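Local coordinates for glycerol uptake operon antiterminator regulatory protein (PDB 3KTS) that probably regulates glycerol uptake genes by antitermination of transcription, responding to glycerol-3-phosphate, at residues 98-110 with 122-135. Numbering follows the deposited sequence.
Sequences KQHKMLAIQRLFM and LIQKVQPDCIELLP
K98 NZ is held by two backbone carbonyls, V126 O and Q127 O, each 2.9 Å away. Its side chain bends at chi3 to bring the ammonium to the C-terminal end of helix 113-126, where the partial negative charge of the helix C-terminus would probably favour it; Q127 leaves the helix there with positive phi. Beyond this turn, D129 OD2 takes A104 N on its anti side at 2.9 Å in a nearly straight bond (171°), ahead of the ladder between parallel strands 103-109 and 130-134. Q106 N to C130 O, E132 N to Q106 O, L108 N to E132 O, L134 N to L108 O and M110 N to L134 O continue it. On the helix side of the sheet, Q106 stretches out with CG anti to its backbone N (chi1 -165°), bringing NE2 to I123 CG1, V126 CG2 and P128 CG and OE1 to L122 CG; L108 CD1 meets I123 CD1 at 3.9 Å. On the other face R107 and E132 run side by side in a salt bridge, NE to OE1 3.0 Å, their guanidinium and carboxylate planes 40° apart. L134 CD1 lies 3.5 Å from R107 CG, while E132 OE2 is hydrogen-bonded to T177 OG1. An unidentified molecule, probably from the crystallisation liquor, sits about 3 Å from the R107 side chain and may mark a pocket. Strand 103-109, helix 113-126 and strand 130-134 form a beta-alpha-beta crossover of a TIM barrel.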
ATOM      1  N   LYS A  98     -12.851   4.777   4.510  1.00 86.11           N
ATOM      2  CA  LYS A  98     -13.466   5.860   3.752  1.00 82.87           C
ATOM      3  C   LYS A  98     -14.430   6.711   4.577  1.00 82.24           C
ATOM      4  O   LYS A  98     -14.604   7.890   4.286  1.00 93.49           O
ATOM      5  CB  LYS A  98     -14.156   5.314   2.505  1.00 79.20           C
ATOM      6  CG  LYS A  98     -13.200   5.088   1.331  1.00 79.61           C
ATOM      7  CD  LYS A  98     -13.884   4.366   0.181  1.00 77.60           C
ATOM      8  CE  LYS A  98     -14.849   5.267  -0.564  1.00 74.03           C
ATOM      9  NZ  LYS A  98     -15.712   4.465  -1.462  1.00 88.87           N
ATOM     10  N   GLN A  99     -15.040   6.122   5.607  1.00 79.81           N
ATOM     11  CA  GLN A  99     -15.907   6.873   6.518  1.00 73.60           C
ATOM     12  C   GLN A  99     -15.088   7.843   7.360  1.00 73.77           C
ATOM     13  O   GLN A  99     -15.543   8.946   7.660  1.00 83.41           O
ATOM     14  CB  GLN A  99     -16.716   5.944   7.433  1.00 67.55           C
ATOM     15  CG  GLN A  99     -17.587   4.946   6.701  1.00 63.53           C
ATOM     16  CD  GLN A  99     -18.706   4.375   7.559  1.00 83.34           C
ATOM     17  OE1 GLN A  99     -18.467   3.799   8.622  1.00 77.24           O
ATOM     18  NE2 GLN A  99     -19.938   4.519   7.086  1.00 91.93           N
ATOM     19  N   HIS A 100     -13.875   7.428   7.720  1.00 72.87           N
ATOM     20  CA  HIS A 100     -12.970   8.236   8.530  1.00 72.90           C
ATOM     21  C   HIS A 100     -12.093   9.132   7.677  1.00 78.90           C
ATOM     22  O   HIS A 100     -11.118   9.699   8.183  1.00 88.64           O
ATOM     23  CB  HIS A 100     -12.065   7.343   9.374  1.00 74.45           C
ATOM     24  CG  HIS A 100     -12.782   6.597  10.451  1.00 72.73           C
ATOM     25  ND1 HIS A 100     -12.929   7.092  11.728  1.00 88.65           N
ATOM     26  CD2 HIS A 100     -13.382   5.385  10.445  1.00 79.28           C
ATOM     27  CE1 HIS A 100     -13.593   6.219  12.464  1.00 81.83           C
ATOM     28  NE2 HIS A 100     -13.880   5.173  11.709  1.00 95.65           N
ATOM     29  N   LYS A 101     -12.436   9.242   6.391  1.00 77.80           N
ATOM     30  CA  LYS A 101     -11.696  10.038   5.406  1.00 81.58           C
ATOM     31  C   LYS A 101     -10.210   9.659   5.357  1.00 84.96           C
ATOM     32  O   LYS A 101      -9.336  10.527   5.311  1.00 92.81           O
ATOM     33  CB  LYS A 101     -11.901  11.547   5.632  1.00 81.61           C
ATOM     34  CG  LYS A 101     -13.366  11.976   5.718  1.00 79.80           C
ATOM     35  CD  LYS A 101     -13.501  13.490   5.722  1.00 88.94           C
ATOM     36  CE  LYS A 101     -14.958  13.914   5.876  1.00 99.87           C
ATOM     37  NZ  LYS A 101     -15.088  15.386   6.095  1.00 90.64           N
ATOM     38  N   MET A 102      -9.953   8.349   5.388  1.00 84.43           N
ATOM     39  CA  MET A 102      -8.612   7.781   5.277  1.00 81.39           C
ATOM     40  C   MET A 102      -8.327   7.339   3.859  1.00 87.09           C
ATOM     41  O   MET A 102      -9.240   6.951   3.119  1.00 92.70           O
ATOM     42  CB  MET A 102      -8.469   6.567   6.182  1.00 78.75           C
ATOM     43  CG  MET A 102      -7.737   6.830   7.453  1.00 86.93           C
ATOM     44  SD  MET A 102      -5.960   6.579   7.323  1.00 73.13           S
ATOM     45  CE  MET A 102      -5.667   6.536   9.074  1.00 68.85           C
ATOM     46  N   LEU A 103      -7.049   7.388   3.497  1.00 82.31           N
ATOM     47  CA  LEU A 103      -6.586   6.897   2.216  1.00 79.80           C
ATOM     48  C   LEU A 103      -6.682   5.379   2.265  1.00 81.72           C
ATOM     49  O   LEU A 103      -5.846   4.709   2.875  1.00 84.10           O
ATOM     50  CB  LEU A 103      -5.133   7.328   1.982  1.00 84.75           C
ATOM     51  CG  LEU A 103      -4.559   7.733   0.616  1.00 79.96           C
ATOM     52  CD1 LEU A 103      -3.127   7.233   0.515  1.00 76.95           C
ATOM     53  CD2 LEU A 103      -5.354   7.226  -0.565  1.00 82.21           C
ATOM     54  N   ALA A 104      -7.733   4.847   1.652  1.00 83.87           N
ATOM     55  CA  ALA A 104      -7.961   3.410   1.624  1.00 77.98           C
ATOM     56  C   ALA A 104      -7.467   2.803   0.315  1.00 79.46           C
ATOM     57  O   ALA A 104      -8.056   3.026  -0.748  1.00 84.01           O
ATOM     58  CB  ALA A 104      -9.427   3.108   1.834  1.00 75.56           C
ATOM     59  N   ILE A 105      -6.374   2.048   0.394  1.00 71.82           N
ATOM     60  CA  ILE A 105      -5.879   1.304  -0.765  1.00 79.07           C
ATOM     61  C   ILE A 105      -6.176  -0.203  -0.635  1.00 79.68           C
ATOM     62  O   ILE A 105      -5.908  -0.810   0.399  1.00 89.62           O
ATOM     63  CB  ILE A 105      -4.389   1.671  -1.139  1.00 83.02           C
ATOM     64  CG1 ILE A 105      -3.537   0.427  -1.411  1.00 72.54           C
ATOM     65  CG2 ILE A 105      -3.736   2.637  -0.102  1.00 65.48           C
ATOM     66  CD1 ILE A 105      -2.105   0.755  -1.766  1.00 90.76           C
ATOM     67  N   GLN A 106      -6.766  -0.785  -1.678  1.00 81.43           N
ATOM     68  CA  GLN A 106      -7.198  -2.185  -1.650  1.00 77.87           C
ATOM     69  C   GLN A 106      -6.195  -3.128  -2.297  1.00 81.62           C
ATOM     70  O   GLN A 106      -5.792  -2.937  -3.444  1.00 84.67           O
ATOM     71  CB  GLN A 106      -8.556  -2.351  -2.324  1.00 80.46           C
ATOM     72  CG  GLN A 106      -9.228  -3.690  -2.021  1.00 90.98           C
ATOM     73  CD  GLN A 106     -10.356  -4.022  -2.974  1.00 94.75           C
ATOM     74  OE1 GLN A 106     -10.508  -5.169  -3.396  1.00105.27           O
ATOM     75  NE2 GLN A 106     -11.148  -3.020  -3.325  1.00103.92           N
ATOM     76  N   ARG A 107      -5.816  -4.163  -1.555  1.00 78.93           N
ATOM     77  CA  ARG A 107      -4.797  -5.097  -2.000  1.00 71.13           C
ATOM     78  C   ARG A 107      -5.416  -6.223  -2.806  1.00 77.07           C
ATOM     79  O   ARG A 107      -6.386  -6.849  -2.379  1.00 79.03           O
ATOM     80  CB  ARG A 107      -4.063  -5.668  -0.798  1.00 76.27           C
ATOM     81  CG  ARG A 107      -2.641  -6.032  -1.095  1.00 67.91           C
ATOM     82  CD  ARG A 107      -1.923  -6.505   0.147  1.00 79.28           C
ATOM     83  NE  ARG A 107      -0.474  -6.523  -0.033  1.00 69.36           N
ATOM     84  CZ  ARG A 107       0.374  -7.121   0.797  1.00 91.11           C
ATOM     85  NH1 ARG A 107      -0.079  -7.748   1.880  1.00 81.73           N
ATOM     86  NH2 ARG A 107       1.678  -7.076   0.555  1.00106.75           N
ATOM     87  N   LEU A 108      -4.847  -6.476  -3.976  1.00 78.73           N
ATOM     88  CA  LEU A 108      -5.332  -7.523  -4.848  1.00 75.63           C
ATOM     89  C   LEU A 108      -4.180  -8.444  -5.209  1.00 74.57           C
ATOM     90  O   LEU A 108      -3.076  -7.977  -5.491  1.00 73.95           O
ATOM     91  CB  LEU A 108      -5.921  -6.911  -6.113  1.00 80.49           C
ATOM     92  CG  LEU A 108      -7.202  -7.573  -6.615  1.00 93.41           C
ATOM     93  CD1 LEU A 108      -8.388  -6.993  -5.867  1.00 99.12           C
ATOM     94  CD2 LEU A 108      -7.364  -7.367  -8.113  1.00 96.37           C
ATOM     95  N   PHE A 109      -4.439  -9.750  -5.190  1.00 72.84           N
ATOM     96  CA  PHE A 109      -3.440 -10.750  -5.560  1.00 63.59           C
ATOM     97  C   PHE A 109      -3.773 -11.348  -6.917  1.00 71.67           C
ATOM     98  O   PHE A 109      -4.729 -12.124  -7.037  1.00 70.91           O
ATOM     99  CB  PHE A 109      -3.388 -11.881  -4.526  1.00 66.88           C
ATOM    100  CG  PHE A 109      -3.028 -11.440  -3.130  1.00 77.67           C
ATOM    101  CD1 PHE A 109      -2.001 -10.528  -2.904  1.00 76.07           C
ATOM    102  CD2 PHE A 109      -3.695 -11.977  -2.035  1.00 76.64           C
ATOM    103  CE1 PHE A 109      -1.671 -10.135  -1.608  1.00 95.68           C
ATOM    104  CE2 PHE A 109      -3.371 -11.592  -0.740  1.00 84.44           C
ATOM    105  CZ  PHE A 109      -2.355 -10.671  -0.524  1.00 86.45           C
ATOM    106  N   MET A 110      -2.987 -10.999  -7.935  1.00 76.33           N
ATOM    107  CA  MET A 110      -3.121 -11.595  -9.272  1.00 81.15           C
ATOM    108  C   MET A 110      -2.725 -13.081  -9.272  1.00 84.91           C
ATOM    109  O   MET A 110      -1.618 -13.447  -9.668  1.00 87.67           O
ATOM    110  CB  MET A 110      -2.310 -10.808 -10.316  1.00 83.26           C
ATOM    111  CG  MET A 110      -2.810  -9.373 -10.596  1.00 94.83           C
ATOM    112  SD  MET A 110      -4.572  -9.247 -11.016  1.00109.25           S
ATOM    113  CE  MET A 110      -4.643 -10.250 -12.495  1.00101.01           C
ATOM    114  N   LEU A 122     -15.176  -6.665  -6.255  1.00 78.06           N
ATOM    115  CA  LEU A 122     -15.012  -6.068  -4.923  1.00 72.98           C
ATOM    116  C   LEU A 122     -14.591  -4.605  -5.013  1.00 73.81           C
ATOM    117  O   LEU A 122     -15.103  -3.766  -4.270  1.00 75.08           O
ATOM    118  CB  LEU A 122     -14.012  -6.861  -4.072  1.00 74.93           C
ATOM    119  CG  LEU A 122     -13.938  -6.529  -2.573  1.00 68.57           C
ATOM    120  CD1 LEU A 122     -15.330  -6.495  -1.920  1.00 57.00           C
ATOM    121  CD2 LEU A 122     -13.045  -7.504  -1.839  1.00 51.44           C
ATOM    122  N   ILE A 123     -13.662  -4.323  -5.928  1.00 73.76           N
ATOM    123  CA  ILE A 123     -13.222  -2.964  -6.254  1.00 76.80           C
ATOM    124  C   ILE A 123     -14.413  -2.108  -6.691  1.00 82.98           C
ATOM    125  O   ILE A 123     -14.554  -0.961  -6.259  1.00 83.78           O
ATOM    126  CB  ILE A 123     -12.134  -2.984  -7.359  1.00 70.29           C
ATOM    127  CG1 ILE A 123     -10.804  -3.469  -6.781  1.00 74.90           C
ATOM    128  CG2 ILE A 123     -11.935  -1.606  -7.979  1.00 74.60           C
ATOM    129  CD1 ILE A 123      -9.829  -3.948  -7.831  1.00 79.00           C
ATOM    130  N   GLN A 124     -15.272  -2.695  -7.524  1.00 85.84           N
ATOM    131  CA  GLN A 124     -16.474  -2.036  -8.016  1.00 90.62           C
ATOM    132  C   GLN A 124     -17.410  -1.667  -6.875  1.00 87.54           C
ATOM    133  O   GLN A 124     -17.985  -0.577  -6.872  1.00 86.57           O
ATOM    134  CB  GLN A 124     -17.209  -2.938  -9.016  1.00 96.80           C
ATOM    135  CG  GLN A 124     -18.170  -2.196  -9.945  1.00111.16           C
ATOM    136  CD  GLN A 124     -17.452  -1.258 -10.910  1.00134.08           C
ATOM    137  OE1 GLN A 124     -16.388  -1.586 -11.444  1.00126.26           O
ATOM    138  NE2 GLN A 124     -18.036  -0.084 -11.139  1.00133.41           N
ATOM    139  N   LYS A 125     -17.542  -2.578  -5.912  1.00 87.98           N
ATOM    140  CA  LYS A 125     -18.424  -2.392  -4.763  1.00 88.06           C
ATOM    141  C   LYS A 125     -17.907  -1.333  -3.779  1.00 84.68           C
ATOM    142  O   LYS A 125     -18.629  -0.395  -3.447  1.00 84.95           O
ATOM    143  CB  LYS A 125     -18.684  -3.734  -4.051  1.00 85.81           C
ATOM    144  CG  LYS A 125     -19.231  -3.610  -2.617  1.00 91.96           C
ATOM    145  CD  LYS A 125     -19.691  -4.937  -2.031  1.00 87.15           C
ATOM    146  CE  LYS A 125     -21.132  -5.249  -2.427  1.00112.84           C
ATOM    147  NZ  LYS A 125     -21.692  -6.412  -1.677  1.00117.06           N
ATOM    148  N   VAL A 126     -16.664  -1.470  -3.329  1.00 80.29           N
ATOM    149  CA  VAL A 126     -16.192  -0.657  -2.201  1.00 84.73           C
ATOM    150  C   VAL A 126     -15.557   0.673  -2.613  1.00 79.21           C
ATOM    151  O   VAL A 126     -15.372   1.560  -1.775  1.00 82.71           O
ATOM    152  CB  VAL A 126     -15.254  -1.448  -1.252  1.00 85.47           C
ATOM    153  CG1 VAL A 126     -15.912  -2.764  -0.812  1.00 85.42           C
ATOM    154  CG2 VAL A 126     -13.907  -1.702  -1.909  1.00 85.88           C
ATOM    155  N   GLN A 127     -15.252   0.797  -3.902  1.00 74.08           N
ATOM    156  CA  GLN A 127     -14.665   1.999  -4.494  1.00 74.70           C
ATOM    157  C   GLN A 127     -13.442   2.504  -3.729  1.00 77.91           C
ATOM    158  O   GLN A 127     -13.499   3.554  -3.088  1.00 79.06           O
ATOM    159  CB  GLN A 127     -15.718   3.110  -4.655  1.00 75.83           C
ATOM    160  CG  GLN A 127     -16.718   2.873  -5.767  1.00 87.43           C
ATOM    161  CD  GLN A 127     -16.052   2.748  -7.122  1.00107.12           C
ATOM    162  OE1 GLN A 127     -15.250   3.600  -7.515  1.00118.43           O
ATOM    163  NE2 GLN A 127     -16.375   1.678  -7.843  1.00106.58           N
ATOM    164  N   PRO A 128     -12.325   1.764  -3.803  1.00 79.79           N
ATOM    165  CA  PRO A 128     -11.188   2.177  -3.009  1.00 75.20           C
ATOM    166  C   PRO A 128     -10.540   3.409  -3.602  1.00 77.83           C
ATOM    167  O   PRO A 128     -10.702   3.684  -4.790  1.00 86.13           O
ATOM    168  CB  PRO A 128     -10.245   0.984  -3.115  1.00 73.39           C
ATOM    169  CG  PRO A 128     -10.554   0.379  -4.419  1.00 76.62           C
ATOM    170  CD  PRO A 128     -12.024   0.569  -4.615  1.00 85.58           C
ATOM    171  N   ASP A 129      -9.816   4.146  -2.769  1.00 82.54           N
ATOM    172  CA  ASP A 129      -9.082   5.321  -3.216  1.00 83.52           C
ATOM    173  C   ASP A 129      -7.945   4.918  -4.138  1.00 77.41           C
ATOM    174  O   ASP A 129      -7.531   5.692  -4.996  1.00 77.42           O
ATOM    175  CB  ASP A 129      -8.523   6.094  -2.018  1.00 85.44           C
ATOM    176  CG  ASP A 129      -9.611   6.652  -1.111  1.00 98.60           C
ATOM    177  OD1 ASP A 129     -10.650   7.127  -1.629  1.00109.48           O
ATOM    178  OD2 ASP A 129      -9.420   6.624   0.126  1.00 94.68           O
ATOM    179  N   CYS A 130      -7.460   3.693  -3.957  1.00 82.53           N
ATOM    180  CA  CYS A 130      -6.305   3.186  -4.685  1.00 84.74           C
ATOM    181  C   CYS A 130      -6.321   1.654  -4.675  1.00 78.14           C
ATOM    182  O   CYS A 130      -7.012   1.059  -3.864  1.00 77.81           O
ATOM    183  CB  CYS A 130      -5.038   3.713  -4.013  1.00 77.32           C
ATOM    184  SG  CYS A 130      -3.531   3.487  -4.931  1.00 95.07           S
ATOM    185  N   ILE A 131      -5.577   1.015  -5.574  1.00 80.44           N
ATOM    186  CA  ILE A 131      -5.398  -0.446  -5.507  1.00 83.87           C
ATOM    187  C   ILE A 131      -3.948  -0.891  -5.637  1.00 78.81           C
ATOM    188  O   ILE A 131      -3.255  -0.484  -6.553  1.00 82.22           O
ATOM    189  CB  ILE A 131      -6.281  -1.230  -6.522  1.00 75.78           C
ATOM    190  CG1 ILE A 131      -6.486  -0.434  -7.805  1.00 83.12           C
ATOM    191  CG2 ILE A 131      -7.628  -1.539  -5.910  1.00 94.64           C
ATOM    192  CD1 ILE A 131      -7.494  -1.039  -8.781  1.00 89.85           C
ATOM    193  N   GLU A 132      -3.489  -1.715  -4.703  1.00 74.68           N
ATOM    194  CA  GLU A 132      -2.165  -2.330  -4.828  1.00 74.89           C
ATOM    195  C   GLU A 132      -2.311  -3.699  -5.504  1.00 67.78           C
ATOM    196  O   GLU A 132      -3.053  -4.557  -5.025  1.00 64.04           O
ATOM    197  CB  GLU A 132      -1.488  -2.460  -3.456  1.00 60.69           C
ATOM    198  CG  GLU A 132      -0.035  -2.907  -3.490  1.00 73.10           C
ATOM    199  CD  GLU A 132       0.570  -3.090  -2.092  1.00 81.62           C
ATOM    200  OE1 GLU A 132       0.041  -3.900  -1.291  1.00 78.00           O
ATOM    201  OE2 GLU A 132       1.591  -2.425  -1.802  1.00 77.32           O
ATOM    202  N   LEU A 133      -1.620  -3.889  -6.624  1.00 68.62           N
ATOM    203  CA  LEU A 133      -1.593  -5.186  -7.311  1.00 70.08           C
ATOM    204  C   LEU A 133      -0.302  -5.941  -7.037  1.00 74.77           C
ATOM    205  O   LEU A 133       0.789  -5.366  -7.082  1.00 74.82           O
ATOM    206  CB  LEU A 133      -1.780  -5.022  -8.820  1.00 67.30           C
ATOM    207  CG  LEU A 133      -3.197  -5.164  -9.392  1.00 85.42           C
ATOM    208  CD1 LEU A 133      -4.128  -4.021  -8.972  1.00 87.22           C
ATOM    209  CD2 LEU A 133      -3.137  -5.280 -10.914  1.00 74.04           C
ATOM    210  N   LEU A 134      -0.439  -7.231  -6.740  1.00 76.09           N
ATOM    211  CA  LEU A 134       0.702  -8.121  -6.524  1.00 73.17           C
ATOM    212  C   LEU A 134       0.543  -9.391  -7.364  1.00 76.33           C
ATOM    213  O   LEU A 134      -0.565  -9.906  -7.485  1.00 78.75           O
ATOM    214  CB  LEU A 134       0.859  -8.467  -5.042  1.00 73.73           C
ATOM    215  CG  LEU A 134       1.040  -7.291  -4.079  1.00 88.22           C
ATOM    216  CD1 LEU A 134      -0.294  -6.913  -3.493  1.00 87.30           C
ATOM    217  CD2 LEU A 134       2.025  -7.602  -2.969  1.00 84.34           C
ATOM    218  N   PRO A 135       1.637  -9.891  -7.970  1.00 82.60           N
ATOM    219  CA  PRO A 135       2.986  -9.335  -7.981  1.00 82.14           C
ATOM    220  C   PRO A 135       3.108  -8.159  -8.935  1.00 82.94           C
ATOM    221  O   PRO A 135       2.239  -7.954  -9.785  1.00 85.60           O
ATOM    222  CB  PRO A 135       3.835 -10.499  -8.484  1.00 78.88           C
ATOM    223  CG  PRO A 135       2.931 -11.248  -9.367  1.00 86.12           C
ATOM    224  CD  PRO A 135       1.571 -11.153  -8.729  1.00 85.08           C
TER